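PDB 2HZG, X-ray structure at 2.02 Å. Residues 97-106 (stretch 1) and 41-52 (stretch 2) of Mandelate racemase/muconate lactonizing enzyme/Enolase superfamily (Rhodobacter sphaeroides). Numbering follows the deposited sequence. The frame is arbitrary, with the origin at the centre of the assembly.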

# COMPACT_ATOMS: atom_id res chain seq x y z
N LEU A 97 3.38 5.81 -1.07
CA LEU A 97 2.48 4.66 -0.86
C LEU A 97 0.99 5.02 -1.04
O LEU A 97 0.24 4.25 -1.64
CB LEU A 97 2.74 4.01 0.51
CG LEU A 97 1.92 2.76 0.91
CD1 LEU A 97 1.95 1.68 -0.16
CD2 LEU A 97 2.41 2.20 2.31
N GLN A 98 0.59 6.18 -0.55
CA GLN A 98 -0.80 6.66 -0.64
C GLN A 98 -1.27 6.92 -2.08
O GLN A 98 -2.49 7.00 -2.31
CB GLN A 98 -0.97 7.96 0.18
CG GLN A 98 -2.42 8.44 0.38
CD GLN A 98 -3.22 7.57 1.36
OE1 GLN A 98 -2.65 6.82 2.14
NE2 GLN A 98 -4.54 7.69 1.34
N ALA A 99 -0.34 7.04 -3.03
CA ALA A 99 -0.70 7.53 -4.38
C ALA A 99 -1.95 6.89 -5.06
O ALA A 99 -2.78 7.62 -5.58
CB ALA A 99 0.50 7.52 -5.32
N PRO A 100 -2.07 5.54 -5.07
CA PRO A 100 -3.18 4.92 -5.79
C PRO A 100 -4.56 5.38 -5.30
O PRO A 100 -5.50 5.44 -6.08
CB PRO A 100 -3.02 3.43 -5.47
CG PRO A 100 -1.64 3.26 -5.07
CD PRO A 100 -1.18 4.53 -4.47
N HIS A 101 -4.67 5.69 -4.00
CA HIS A 101 -5.95 6.12 -3.42
C HIS A 101 -6.31 7.52 -3.89
O HIS A 101 -7.47 7.78 -4.23
CB HIS A 101 -5.86 6.04 -1.89
CG HIS A 101 -6.16 4.68 -1.35
ND1 HIS A 101 -6.41 4.44 -0.01
CD2 HIS A 101 -6.26 3.48 -1.97
CE1 HIS A 101 -6.66 3.16 0.17
NE2 HIS A 101 -6.58 2.55 -1.01
N MET A 102 -5.32 8.40 -3.93
CA MET A 102 -5.48 9.74 -4.50
C MET A 102 -5.78 9.65 -6.00
O MET A 102 -6.71 10.28 -6.50
CB MET A 102 -4.22 10.60 -4.23
CG MET A 102 -4.39 12.10 -4.65
SD MET A 102 -5.73 12.96 -3.78
CE MET A 102 -6.98 13.09 -5.04
N LEU A 103 -5.01 8.83 -6.71
CA LEU A 103 -5.25 8.60 -8.14
C LEU A 103 -6.67 8.11 -8.48
O LEU A 103 -7.24 8.51 -9.49
CB LEU A 103 -4.24 7.62 -8.71
CG LEU A 103 -4.40 7.20 -10.18
CD1 LEU A 103 -4.30 8.41 -11.16
CD2 LEU A 103 -3.35 6.16 -10.51
N SER A 104 -7.22 7.20 -7.67
CA SER A 104 -8.53 6.62 -7.93
C SER A 104 -9.60 7.68 -8.29
O SER A 104 -10.28 7.56 -9.31
CB SER A 104 -9.01 5.78 -6.74
OG SER A 104 -8.19 4.62 -6.57
N GLY A 105 -9.76 8.67 -7.41
CA GLY A 105 -10.76 9.72 -7.58
C GLY A 105 -10.48 10.59 -8.80
O GLY A 105 -11.40 10.99 -9.50
N ILE A 106 -9.19 10.87 -9.04
CA ILE A 106 -8.76 11.66 -10.20
C ILE A 106 -9.08 10.93 -11.49
O ILE A 106 -9.67 11.51 -12.39
CB ILE A 106 -7.24 11.97 -10.15
CG1 ILE A 106 -6.95 12.93 -8.99
CG2 ILE A 106 -6.71 12.54 -11.53
CD1 ILE A 106 -5.51 12.94 -8.55
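Stretch 2 (41-52) WGECEAAPLPSI

Stretch 2 enters as a β-strand, loosens into a short loop and then turns into a helix, and all three parts lie against the helix that begins near Ala99 and runs on through Ile106. The strand runs nearly antiparallel to that helix, with 154° between their N-to-C directions, and the two axes come within 5.9 Å. So close an approach requires small residues where they meet.

Trp41 (phi/psi -122/148) is already extended, in a strand that began earlier in the chain; its CA-to-CB bond points away, so the indole plays no part in this contact. Gly42 comes next, with phi/psi -145/174, and its lack of a side chain lets the backbones meet: its CA lies 3.3 Å from Gly105 O in a CA-H...O contact with an angle of 156° at the hydrogen. A CB here would point toward the helix, only 1.9 Å from that same oxygen. Glu43 directs its CA-to-CB bond away from the helix, and its OE1 finds a hydrogen bond elsewhere in the structure. Its backbone nevertheless stays close, with Glu43 CA 4.3 Å from Gly105 CA and Glu43 O 3.7 Å from that same Gly105 CA. Gly105 is also a tight spot: an ideal CB on it would fall 2.5 Å from Cys44 SG.

Cys44 is compact and polarizable, and suits a site bounded by both backbone and side chain. Its SG lies 3.2 Å from His101 O, 3.6 Å from Gly105 N and 3.8 Å from Met102 CE, the last an apolar contact. Glu45 has a sideways CA-to-CB bond, but the end of its side chain leads away; its backbone O lies over one face of the His101 ring, 4.1 Å from CE1. Ala46, still extended at -164/167, points its methyl toward stretch 1, and the small CB fits 3.4 Å from His101 ND1.

Ala47 is the N-cap residue of the following helix. Its N donates to a water at 3.0 Å from the water oxygen; the same water oxygen accepts from Gln98 NE2 at 3.1 Å and lies 2.7 Å from His101 ND1, so one molecule ties the loop to two polar side chains in a buried setting.

The helix of stretch 2 crosses the first almost at right angles, at -89°, with the axes 8.9 Å apart at their closest. Pro48 suits its first turn, where a backbone NH is not needed by the helix; it and Leu49 point away. Pro50 turns its CB to within 3.8 Å of Gln98 CD, while its O lies 3.5 Å from Gln98 CG. Ser51 OG both gives and receives: it donates to Ala47 O at 2.8 Å and accepts from Gln98 NE2 at 3.0 Å, the latter with a favourable angle of 157°. The flexible Met102 side chain brings its SD 3.1 Å from Ser51 O and 3.9 Å from Ser51 CB. Ile52 directs its CA-to-CB bond away as the helix continues.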

# COMPACT_ATOMS: atom_id res chain seq x y z
N TRP A 41 -16.13 14.69 -12.08
CA TRP A 41 -16.03 14.45 -10.65
C TRP A 41 -15.68 13.01 -10.40
O TRP A 41 -16.10 12.10 -11.14
CB TRP A 41 -17.37 14.72 -9.96
CG TRP A 41 -17.68 16.14 -9.75
CD1 TRP A 41 -18.38 16.96 -10.61
CD2 TRP A 41 -17.36 16.93 -8.60
NE1 TRP A 41 -18.50 18.22 -10.05
CE2 TRP A 41 -17.89 18.23 -8.82
CE3 TRP A 41 -16.68 16.68 -7.39
CZ2 TRP A 41 -17.76 19.27 -7.89
CZ3 TRP A 41 -16.55 17.72 -6.46
CH2 TRP A 41 -17.08 19.00 -6.73
N GLY A 42 -14.94 12.81 -9.31
CA GLY A 42 -14.64 11.47 -8.83
C GLY A 42 -14.58 11.46 -7.31
O GLY A 42 -14.65 12.52 -6.67
N GLU A 43 -14.44 10.27 -6.73
CA GLU A 43 -14.40 10.11 -5.29
C GLU A 43 -13.31 9.09 -4.93
O GLU A 43 -13.24 8.00 -5.51
CB GLU A 43 -15.78 9.65 -4.79
CG GLU A 43 -15.90 9.47 -3.26
CD GLU A 43 -17.33 9.12 -2.84
OE1 GLU A 43 -18.28 9.49 -3.57
OE2 GLU A 43 -17.50 8.45 -1.78
N CYS A 44 -12.45 9.46 -3.98
CA CYS A 44 -11.44 8.54 -3.45
C CYS A 44 -12.03 7.82 -2.24
O CYS A 44 -12.55 8.47 -1.33
CB CYS A 44 -10.19 9.30 -2.99
SG CYS A 44 -9.44 10.34 -4.23
N GLU A 45 -11.97 6.50 -2.23
CA GLU A 45 -12.40 5.76 -1.04
C GLU A 45 -11.17 5.54 -0.17
O GLU A 45 -10.52 4.49 -0.20
CB GLU A 45 -13.12 4.44 -1.40
CG GLU A 45 -13.60 3.64 -0.18
CD GLU A 45 -14.40 4.45 0.86
OE1 GLU A 45 -15.03 5.48 0.52
OE2 GLU A 45 -14.42 4.04 2.05
N ALA A 46 -10.83 6.56 0.60
CA ALA A 46 -9.50 6.66 1.16
C ALA A 46 -9.55 7.66 2.27
O ALA A 46 -10.50 8.46 2.35
CB ALA A 46 -8.53 7.15 0.09
N ALA A 47 -8.50 7.69 3.08
CA ALA A 47 -8.32 8.71 4.11
C ALA A 47 -8.08 10.04 3.40
O ALA A 47 -7.11 10.18 2.66
CB ALA A 47 -7.14 8.34 5.03
N PRO A 48 -9.00 11.01 3.57
CA PRO A 48 -8.89 12.26 2.82
C PRO A 48 -7.63 13.08 3.03
O PRO A 48 -7.07 13.52 2.05
CB PRO A 48 -10.15 13.04 3.23
CG PRO A 48 -11.14 11.96 3.59
CD PRO A 48 -10.26 10.98 4.36
N LEU A 49 -7.18 13.30 4.27
CA LEU A 49 -6.03 14.16 4.46
C LEU A 49 -4.72 13.55 3.92
O LEU A 49 -3.96 14.25 3.26
CB LEU A 49 -5.88 14.64 5.91
CG LEU A 49 -4.68 15.54 6.22
CD1 LEU A 49 -4.87 16.93 5.60
CD2 LEU A 49 -4.50 15.67 7.73
N PRO A 50 -4.42 12.27 4.22
CA PRO A 50 -3.25 11.63 3.60
C PRO A 50 -3.31 11.64 2.08
O PRO A 50 -2.28 11.81 1.43
CB PRO A 50 -3.32 10.19 4.13
CG PRO A 50 -3.99 10.32 5.45
CD PRO A 50 -5.08 11.36 5.18
N SER A 51 -4.51 11.47 1.52
CA SER A 51 -4.69 11.56 0.07
C SER A 51 -4.40 12.96 -0.45
O SER A 51 -3.67 13.11 -1.42
CB SER A 51 -6.09 11.10 -0.36
OG SER A 51 -6.29 9.76 0.05
N ILE A 52 -4.98 13.99 0.19
CA ILE A 52 -4.68 15.38 -0.19
C ILE A 52 -3.16 15.63 -0.09
O ILE A 52 -2.58 16.24 -0.98
CB ILE A 52 -5.44 16.42 0.69
CG1 ILE A 52 -6.95 16.41 0.39
CG2 ILE A 52 -4.84 17.83 0.49
CD1 ILE A 52 -7.81 17.04 1.55
O HOH W 1 -6.41 5.56 2.49